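Local atomic coordinates of phenol hydroxylase component phL (Pseudomonas stutzeri, PDB entry 3U52), a protein that probably forms a mainly helical, non-catalytic subunit of a multicomponent phenol hydroxylase, supporting the partner chain that oxidises phenols. Residues V305-D308 with G309-A313; M173-S177 with T178-L182; M248-E251 with F252-W256. All coordinates share one frame; numbering follows the deposited sequence.

Interaction 1 of 3, residues V305-D308 with G309-A313; sequences VGID and GLNEA
V305 CG1 lies 4.4 Å from G309 CA, and what makes this side tight is that a CB on G309 would collide with that methyl. The bare CA hydrogens of glycine therefore suit a buried position backed by valine. V305 in turn rests on L229 and W237 of helix 211-240. L310 continues the buried side: its branched chain reaches both helix 211-240, at L229, and helix 276-302, at Y294 and A301, while L310 CD2 stands 4.4 Å from I307 CD1.

All of this happens round the first turn of helix 307-322, which the chain enters through G306. With phi 103° and psi 153°, a side chain on G306 would jam against the preceding carbonyl oxygen, and glycine avoids this. G306 O receives G309 N at 3.0 Å, and the regular i to i+4 ladder then follows, with N311 N on I307 O (2.9 Å) and E312 N on D308 O (3.0 Å).

I307 and N311 lie at the margin, against helix 276-302, where I307 packs on Y294 and K298. I307 holds CG1 trans to its backbone N (chi1 -168°), which brings I307 CG1 to 3.8 Å from N311 ND2, the two side chains crossing at a slant. That NH2 also sits near I307 O, but at too poor an angle for a hydrogen bond; the other end of the amide, OD1, is taken by the hydroxyl of Y294.

The loose, solvent side belongs to D308 and E312. A carboxylate such as that of D308 in the opening turn is likely to be favoured by the positive end of the helix dipole. E312 lays CG 3.1 Å from D308 O before its OE1 reaches a long, weak ion pair with K233.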
ATOM      1  N   VAL D 305      35.266  14.029 -31.286  1.00 38.39           N
ATOM      2  CA  VAL D 305      34.589  13.338 -32.383  1.00 39.31           C
ATOM      3  C   VAL D 305      34.715  14.105 -33.729  1.00 40.00           C
ATOM      4  O   VAL D 305      34.495  13.537 -34.787  1.00 40.43           O
ATOM      5  CB  VAL D 305      33.098  12.957 -31.987  1.00 38.96           C
ATOM      6  CG1 VAL D 305      32.229  14.207 -31.813  1.00 38.32           C
ATOM      7  CG2 VAL D 305      32.483  12.024 -32.999  1.00 39.66           C
ATOM      8  N   GLY D 306      35.096  15.385 -33.671  1.00 41.15           N
ATOM      9  CA  GLY D 306      35.328  16.216 -34.862  1.00 41.54           C
ATOM     10  C   GLY D 306      34.167  17.153 -35.074  1.00 42.26           C
ATOM     11  O   GLY D 306      33.039  16.846 -34.668  1.00 42.06           O
ATOM     12  N   ILE D 307      34.429  18.298 -35.706  1.00 42.21           N
ATOM     13  CA  ILE D 307      33.408  19.343 -35.868  1.00 42.61           C
ATOM     14  C   ILE D 307      32.118  18.886 -36.592  1.00 42.55           C
ATOM     15  O   ILE D 307      31.054  19.463 -36.393  1.00 42.59           O
ATOM     16  CB  ILE D 307      33.999  20.624 -36.546  1.00 42.67           C
ATOM     17  CG1 ILE D 307      33.032  21.815 -36.452  1.00 44.00           C
ATOM     18  CG2 ILE D 307      34.399  20.342 -38.000  1.00 43.52           C
ATOM     19  CD1 ILE D 307      33.023  22.516 -35.079  1.00 44.28           C
ATOM     20  N   ASP D 308      32.220  17.865 -37.430  1.00 42.46           N
ATOM     21  CA  ASP D 308      31.063  17.336 -38.160  1.00 42.73           C
ATOM     22  C   ASP D 308      30.016  16.713 -37.246  1.00 41.58           C
ATOM     23  O   ASP D 308      28.835  16.735 -37.567  1.00 41.96           O
ATOM     24  CB  ASP D 308      31.523  16.309 -39.185  1.00 44.02           C
ATOM     25  CG  ASP D 308      32.592  16.875 -40.126  1.00 48.64           C
ATOM     26  OD1 ASP D 308      32.235  17.705 -41.015  1.00 51.10           O
ATOM     27  OD2 ASP D 308      33.789  16.507 -39.949  1.00 53.68           O
ATOM     28  N   GLY D 309      30.471  16.152 -36.121  1.00 39.88           N
ATOM     29  CA  GLY D 309      29.600  15.645 -35.080  1.00 37.99           C
ATOM     30  C   GLY D 309      28.763  16.768 -34.491  1.00 36.66           C
ATOM     31  O   GLY D 309      27.553  16.615 -34.337  1.00 36.33           O
ATOM     32  N   LEU D 310      29.406  17.906 -34.185  1.00 35.73           N
ATOM     33  CA  LEU D 310      28.681  19.118 -33.733  1.00 35.48           C
ATOM     34  C   LEU D 310      27.756  19.722 -34.811  1.00 35.25           C
ATOM     35  O   LEU D 310      26.650  20.195 -34.506  1.00 34.52           O
ATOM     36  CB  LEU D 310      29.625  20.192 -33.146  1.00 34.79           C
ATOM     37  CG  LEU D 310      28.911  21.430 -32.568  1.00 35.78           C
ATOM     38  CD1 LEU D 310      27.790  21.103 -31.528  1.00 37.06           C
ATOM     39  CD2 LEU D 310      29.902  22.418 -31.974  1.00 37.01           C
ATOM     40  N   ASN D 311      28.190  19.693 -36.070  1.00 35.66           N
ATOM     41  CA  ASN D 311      27.362  20.261 -37.142  1.00 35.81           C
ATOM     42  C   ASN D 311      26.096  19.474 -37.328  1.00 35.80           C
ATOM     43  O   ASN D 311      25.044  20.050 -37.569  1.00 36.07           O
ATOM     44  CB  ASN D 311      28.159  20.407 -38.438  1.00 36.65           C
ATOM     45  CG  ASN D 311      29.249  21.474 -38.318  1.00 38.46           C
ATOM     46  OD1 ASN D 311      29.133  22.424 -37.515  1.00 41.25           O
ATOM     47  ND2 ASN D 311      30.327  21.311 -39.078  1.00 38.10           N
ATOM     48  N   GLU D 312      26.187  18.161 -37.172  1.00 36.12           N
ATOM     49  CA  GLU D 312      24.989  17.304 -37.213  1.00 37.21           C
ATOM     50  C   GLU D 312      24.040  17.522 -36.027  1.00 36.25           C
ATOM     51  O   GLU D 312      22.835  17.390 -36.170  1.00 35.01           O
ATOM     52  CB  GLU D 312      25.380  15.838 -37.244  1.00 37.52           C
ATOM     53  CG  GLU D 312      26.164  15.432 -38.467  1.00 42.57           C
ATOM     54  CD  GLU D 312      26.557  13.979 -38.398  1.00 49.00           C
ATOM     55  OE1 GLU D 312      26.800  13.517 -37.266  1.00 49.37           O
ATOM     56  OE2 GLU D 312      26.595  13.296 -39.459  1.00 51.50           O
ATOM     57  N   ALA D 313      24.596  17.828 -34.854  1.00 36.21           N
ATOM     58  CA  ALA D 313      23.769  18.056 -33.671  1.00 35.99           C
ATOM     59  C   ALA D 313      23.043  19.378 -33.848  1.00 36.04           C
ATOM     60  O   ALA D 313      21.859  19.498 -33.487  1.00 36.04           O
ATOM     61  CB  ALA D 313      24.601  18.027 -32.381  1.00 35.92           C
TER

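Interaction 2 of 3, residues M173-S177 with T178-L182; sequences MIDGS and TGAAL
D175 turns its carboxylate into the corner between helices 147-175 and 180-191, a helix-loop-helix turn that opens with a Schellman motif and has G179 at the N-cap of the second helix. D175 OD1 accepts T178 N at 2.8 Å, from above the carboxylate plane, and a weak bond from G179 N. D175 OD2 offers its anti lone pair to A181 N at 2.9 Å, inside the next helix's first turn. An acid suits this place because one short side chain supplies both oxygens. Replacing D175 by an alanine removes both, and the T178 and A181 amides would probably be left without their mates and the turn less firmly held to the next helix.

The methyl CG2 of T178 packs on the carboxylate, 3.6 Å from D175 CG. What positions the acid is the chain around it: chi1 of 69° tucks CG between backbone N and carbonyl carbon, and G176 and then S177 both take positive phi (70°) and turn the chain, a conformation glycine adopts easily. Farther out, the S177 hydroxyl bonds a basic side chain of another protein's chain. Under the corner A181 sits on A171 and L120, with A181 CB 4.4 Å from I174 CG2.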
ATOM      1  N   MET D 173      35.348   6.408  -9.414  1.00 28.94           N
ATOM      2  CA  MET D 173      35.682   5.059  -9.782  1.00 30.76           C
ATOM      3  C   MET D 173      37.120   5.043 -10.260  1.00 31.19           C
ATOM      4  O   MET D 173      37.877   4.193  -9.853  1.00 32.07           O
ATOM      5  CB  MET D 173      34.756   4.549 -10.891  1.00 30.86           C
ATOM      6  CG  MET D 173      34.691   3.061 -10.889  1.00 35.19           C
ATOM      7  SD  MET D 173      33.574   2.393 -12.103  1.00 44.50           S
ATOM      8  CE  MET D 173      32.025   3.155 -11.613  1.00 34.73           C
ATOM      9  N   ILE D 174      37.493   5.997 -11.120  1.00 31.61           N
ATOM     10  CA  ILE D 174      38.851   6.081 -11.669  1.00 31.16           C
ATOM     11  C   ILE D 174      39.927   6.308 -10.621  1.00 32.64           C
ATOM     12  O   ILE D 174      41.025   5.746 -10.761  1.00 32.94           O
ATOM     13  CB  ILE D 174      38.952   7.177 -12.754  1.00 31.25           C
ATOM     14  CG1 ILE D 174      38.189   6.739 -13.997  1.00 28.51           C
ATOM     15  CG2 ILE D 174      40.425   7.514 -13.055  1.00 30.37           C
ATOM     16  CD1 ILE D 174      37.957   7.830 -15.027  1.00 28.59           C
ATOM     17  N   ASP D 175      39.641   7.099  -9.573  1.00 32.76           N
ATOM     18  CA  ASP D 175      40.623   7.319  -8.499  1.00 33.35           C
ATOM     19  C   ASP D 175      40.496   6.420  -7.270  1.00 34.19           C
ATOM     20  O   ASP D 175      41.220   6.614  -6.280  1.00 33.40           O
ATOM     21  CB  ASP D 175      40.690   8.792  -8.060  1.00 33.62           C
ATOM     22  CG  ASP D 175      39.421   9.275  -7.321  1.00 35.06           C
ATOM     23  OD1 ASP D 175      38.788   8.505  -6.552  1.00 36.09           O
ATOM     24  OD2 ASP D 175      39.072  10.464  -7.488  1.00 37.20           O
ATOM     25  N   GLY D 176      39.559   5.477  -7.311  1.00 34.13           N
ATOM     26  CA  GLY D 176      39.387   4.568  -6.212  1.00 34.81           C
ATOM     27  C   GLY D 176      38.817   5.215  -4.970  1.00 34.95           C
ATOM     28  O   GLY D 176      39.196   4.856  -3.855  1.00 36.05           O
ATOM     29  N   SER D 177      37.906   6.170  -5.168  1.00 34.96           N
ATOM     30  CA  SER D 177      37.120   6.784  -4.082  1.00 35.23           C
ATOM     31  C   SER D 177      37.965   7.693  -3.154  1.00 34.44           C
ATOM     32  O   SER D 177      37.745   7.802  -1.938  1.00 34.73           O
ATOM     33  CB  SER D 177      36.323   5.720  -3.327  1.00 35.10           C
ATOM     34  OG  SER D 177      35.379   6.345  -2.493  1.00 39.78           O
ATOM     35  N   THR D 178      38.891   8.391  -3.782  1.00 33.15           N
ATOM     36  CA  THR D 178      39.844   9.255  -3.125  1.00 33.02           C
ATOM     37  C   THR D 178      39.544  10.769  -3.395  1.00 32.13           C
ATOM     38  O   THR D 178      39.877  11.655  -2.595  1.00 30.77           O
ATOM     39  CB  THR D 178      41.222   8.810  -3.662  1.00 33.67           C
ATOM     40  OG1 THR D 178      42.105   8.459  -2.598  1.00 37.96           O
ATOM     41  CG2 THR D 178      41.819   9.761  -4.636  1.00 30.48           C
ATOM     42  N   GLY D 179      38.896  11.067  -4.521  1.00 31.90           N
ATOM     43  CA  GLY D 179      38.625  12.468  -4.883  1.00 31.19           C
ATOM     44  C   GLY D 179      39.676  13.107  -5.779  1.00 31.69           C
ATOM     45  O   GLY D 179      39.426  14.156  -6.366  1.00 31.54           O
ATOM     46  N   ALA D 180      40.845  12.459  -5.904  1.00 31.65           N
ATOM     47  CA  ALA D 180      41.964  12.979  -6.690  1.00 30.98           C
ATOM     48  C   ALA D 180      41.582  13.258  -8.142  1.00 29.51           C
ATOM     49  O   ALA D 180      41.984  14.269  -8.669  1.00 30.06           O
ATOM     50  CB  ALA D 180      43.166  12.002  -6.639  1.00 32.47           C
ATOM     51  N   ALA D 181      40.792  12.376  -8.762  1.00 27.68           N
ATOM     52  CA  ALA D 181      40.381  12.511 -10.157  1.00 26.69           C
ATOM     53  C   ALA D 181      39.395  13.649 -10.293  1.00 26.46           C
ATOM     54  O   ALA D 181      39.290  14.230 -11.349  1.00 26.51           O
ATOM     55  CB  ALA D 181      39.765  11.208 -10.713  1.00 26.92           C
ATOM     56  N   LEU D 182      38.671  13.970  -9.221  1.00 26.07           N
ATOM     57  CA  LEU D 182      37.727  15.079  -9.264  1.00 26.71           C
ATOM     58  C   LEU D 182      38.467  16.418  -9.193  1.00 27.50           C
ATOM     59  O   LEU D 182      38.102  17.390  -9.868  1.00 27.45           O
ATOM     60  CB  LEU D 182      36.756  14.972  -8.115  1.00 26.56           C
ATOM     61  CG  LEU D 182      35.312  14.536  -8.349  1.00 28.43           C
ATOM     62  CD1 LEU D 182      34.873  14.223  -9.761  1.00 29.21           C
ATOM     63  CD2 LEU D 182      34.889  13.506  -7.362  1.00 25.73           C
TER

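Interaction 3 of 3, residues M248-E251 with F252-W256; sequences MLTE and FMRDW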
ATOM      1  N   MET D 248      27.816   2.087 -20.500  1.00 29.64           N
ATOM      2  CA  MET D 248      26.832   1.520 -19.619  1.00 31.02           C
ATOM      3  C   MET D 248      26.601   2.471 -18.464  1.00 30.45           C
ATOM      4  O   MET D 248      25.521   2.458 -17.852  1.00 30.80           O
ATOM      5  CB  MET D 248      27.227   0.103 -19.155  1.00 31.70           C
ATOM      6  CG  MET D 248      28.473   0.001 -18.278  1.00 36.64           C
ATOM      7  SD  MET D 248      28.823  -1.770 -17.842  1.00 49.14           S
ATOM      8  CE  MET D 248      29.605  -2.391 -19.317  1.00 43.67           C
ATOM      9  N   LEU D 249      27.587   3.323 -18.184  1.00 29.03           N
ATOM     10  CA  LEU D 249      27.432   4.342 -17.122  1.00 27.86           C
ATOM     11  C   LEU D 249      26.636   5.571 -17.537  1.00 27.51           C
ATOM     12  O   LEU D 249      26.129   6.294 -16.703  1.00 28.56           O
ATOM     13  CB  LEU D 249      28.792   4.711 -16.534  1.00 27.95           C
ATOM     14  CG  LEU D 249      29.629   3.505 -16.083  1.00 27.53           C
ATOM     15  CD1 LEU D 249      30.978   3.982 -15.543  1.00 28.83           C
ATOM     16  CD2 LEU D 249      28.870   2.700 -14.994  1.00 27.33           C
ATOM     17  N   THR D 250      26.482   5.796 -18.831  1.00 26.67           N
ATOM     18  CA  THR D 250      25.811   7.000 -19.304  1.00 25.85           C
ATOM     19  C   THR D 250      24.471   6.657 -19.919  1.00 24.86           C
ATOM     20  O   THR D 250      23.861   7.482 -20.603  1.00 23.84           O
ATOM     21  CB  THR D 250      26.704   7.732 -20.338  1.00 25.67           C
ATOM     22  OG1 THR D 250      27.050   6.799 -21.355  1.00 28.37           O
ATOM     23  CG2 THR D 250      28.028   8.237 -19.666  1.00 23.83           C
ATOM     24  N   GLU D 251      23.990   5.428 -19.702  1.00 23.58           N
ATOM     25  CA  GLU D 251      22.722   5.064 -20.310  1.00 24.47           C
ATOM     26  C   GLU D 251      21.605   5.839 -19.594  1.00 23.08           C
ATOM     27  O   GLU D 251      20.615   6.197 -20.189  1.00 23.08           O
ATOM     28  CB  GLU D 251      22.488   3.527 -20.266  1.00 25.22           C
ATOM     29  CG  GLU D 251      21.252   3.003 -21.085  1.00 28.78           C
ATOM     30  CD  GLU D 251      21.343   3.129 -22.631  1.00 33.78           C
ATOM     31  OE1 GLU D 251      22.431   3.370 -23.214  1.00 35.55           O
ATOM     32  OE2 GLU D 251      20.293   2.958 -23.279  1.00 35.37           O
ATOM     33  N   PHE D 252      21.770   6.088 -18.306  1.00 22.30           N
ATOM     34  CA  PHE D 252      20.807   6.896 -17.589  1.00 23.83           C
ATOM     35  C   PHE D 252      20.551   8.224 -18.367  1.00 22.68           C
ATOM     36  O   PHE D 252      19.408   8.621 -18.593  1.00 23.87           O
ATOM     37  CB  PHE D 252      21.298   7.151 -16.153  1.00 24.07           C
ATOM     38  CG  PHE D 252      20.315   7.920 -15.311  1.00 26.37           C
ATOM     39  CD1 PHE D 252      19.419   7.232 -14.461  1.00 27.32           C
ATOM     40  CD2 PHE D 252      20.277   9.328 -15.356  1.00 28.66           C
ATOM     41  CE1 PHE D 252      18.484   7.943 -13.651  1.00 29.13           C
ATOM     42  CE2 PHE D 252      19.346  10.064 -14.567  1.00 30.16           C
ATOM     43  CZ  PHE D 252      18.430   9.366 -13.725  1.00 27.83           C
ATOM     44  N   MET D 253      21.632   8.866 -18.823  1.00 23.23           N
ATOM     45  CA  MET D 253      21.574  10.178 -19.490  1.00 22.24           C
ATOM     46  C   MET D 253      20.875  10.080 -20.836  1.00 22.01           C
ATOM     47  O   MET D 253      20.129  10.999 -21.214  1.00 21.97           O
ATOM     48  CB  MET D 253      22.990  10.746 -19.701  1.00 23.37           C
ATOM     49  CG  MET D 253      23.740  11.211 -18.466  1.00 24.09           C
ATOM     50  SD  MET D 253      24.216   9.939 -17.301  1.00 30.59           S
ATOM     51  CE  MET D 253      25.895  10.515 -16.946  1.00 25.11           C
ATOM     52  N   ARG D 254      21.106   9.004 -21.593  1.00 20.75           N
ATOM     53  CA  ARG D 254      20.361   8.836 -22.858  1.00 21.44           C
ATOM     54  C   ARG D 254      18.852   8.610 -22.681  1.00 22.19           C
ATOM     55  O   ARG D 254      18.028   9.215 -23.408  1.00 20.89           O
ATOM     56  CB  ARG D 254      20.969   7.750 -23.771  1.00 21.39           C
ATOM     57  CG  ARG D 254      22.274   8.172 -24.442  1.00 19.15           C
ATOM     58  CD  ARG D 254      22.868   7.025 -25.330  1.00 23.63           C
ATOM     59  NE  ARG D 254      23.319   5.918 -24.486  1.00 21.90           N
ATOM     60  CZ  ARG D 254      24.506   5.885 -23.898  1.00 23.95           C
ATOM     61  NH1 ARG D 254      25.354   6.879 -24.119  1.00 24.42           N
ATOM     62  NH2 ARG D 254      24.845   4.859 -23.093  1.00 24.48           N
ATOM     63  N   ASP D 255      18.485   7.743 -21.728  1.00 21.83           N
ATOM     64  CA  ASP D 255      17.082   7.540 -21.392  1.00 23.31           C
ATOM     65  C   ASP D 255      16.433   8.841 -20.875  1.00 21.87           C
ATOM     66  O   ASP D 255      15.311   9.181 -21.271  1.00 21.49           O
ATOM     67  CB  ASP D 255      16.956   6.424 -20.312  1.00 24.51           C
ATOM     68  CG  ASP D 255      17.146   4.991 -20.901  1.00 31.23           C
ATOM     69  OD1 ASP D 255      17.152   4.860 -22.155  1.00 36.94           O
ATOM     70  OD2 ASP D 255      17.321   4.005 -20.116  1.00 35.33           O
ATOM     71  N   TRP D 256      17.122   9.536 -19.967  1.00 20.96           N
ATOM     72  CA  TRP D 256      16.640  10.824 -19.427  1.00 21.20           C
ATOM     73  C   TRP D 256      16.349  11.833 -20.557  1.00 21.43           C
ATOM     74  O   TRP D 256      15.274  12.456 -20.620  1.00 20.02           O
ATOM     75  CB  TRP D 256      17.650  11.430 -18.410  1.00 20.94           C
ATOM     76  CG  TRP D 256      17.243  12.804 -17.974  1.00 21.26           C
ATOM     77  CD1 TRP D 256      16.339  13.108 -16.993  1.00 20.54           C
ATOM     78  CD2 TRP D 256      17.619  14.069 -18.576  1.00 22.92           C
ATOM     79  NE1 TRP D 256      16.166  14.476 -16.911  1.00 21.13           N
ATOM     80  CE2 TRP D 256      16.942  15.091 -17.854  1.00 22.11           C
ATOM     81  CE3 TRP D 256      18.515  14.440 -19.601  1.00 24.37           C
ATOM     82  CZ2 TRP D 256      17.105  16.458 -18.147  1.00 23.82           C
ATOM     83  CZ3 TRP D 256      18.655  15.804 -19.914  1.00 22.79           C
ATOM     84  CH2 TRP D 256      17.938  16.793 -19.189  1.00 23.68           C
TER
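The opening turn of helix 251-274, with T250 at its N-cap position, is braced by an i to i+3 salt bridge between E251 and R254. The arginine grips side-on and delivers two nitrogens to a single oxygen: R254 NH2 lies 2.8 Å and R254 NE 3.0 Å from E251 OE1. Both come from the same face of the carboxylate, whereas the oxygen lies in the guanidinium plane, and the two planes are turned 53° apart. A bend at chi3 (-68°) folds the arginine back over the turn, so that T250 O lies 3.6 Å above the centre of the guanidinium plane of R254. The hydroxyl of T250 makes no capping bond; its bonds from R254 NH1 and with V246 O and S247 O are all weak.

T250 O also accepts the backbone R254 N at 3.3 Å and, weakly, M253 N, so one carbonyl starts the helix and lies beneath a cation that is likely to polarise it. Arginine suits the position because its flat head has enough N-H groups for more than one neighbour: NH1 also bonds Y231 O. The R254 side chain lies about 4 Å from a bound xenon and touches D232 of the xenon pocket. R105 of the second subunit brings a like charge near NH2, which the E251 carboxylate probably offsets.

On the inner side the long, unbranched M253 bends at chi2 and chi3, laying its thioether across T250 and touching both helix 147-175 (I163, L167) and helix 211-240 (Y231). E251 and D255 are like charges one turn apart, their carboxylates nearly perpendicular, with E251 OE2 3.8 Å from D255 OD1. Against the threonine, the methionine ends with its methyl CE 4.1 Å from T250 CG2.

In the fold
From the N terminus, interaction 2 comes first and closes the loop that joins helix 147-175 to helix 180-191. Interaction 3 follows, where the short helix 246-249 gives way to helix 251-274, and ties that turn to helices 147-175 and 211-240. Interaction 1 starts helix 307-322 and rests on helices 211-240 and 276-302. The three run in series, none nesting within or crossing another. Interactions 2 and 3 nevertheless meet in space, M173 CE packing 4.2 Å from L249 CD1; the nearest atoms of interaction 1 are about 12 Å from interaction 3. Interaction 2 faces another protein and interaction 3 the second copy of this protein, whereas interaction 1 touches neither.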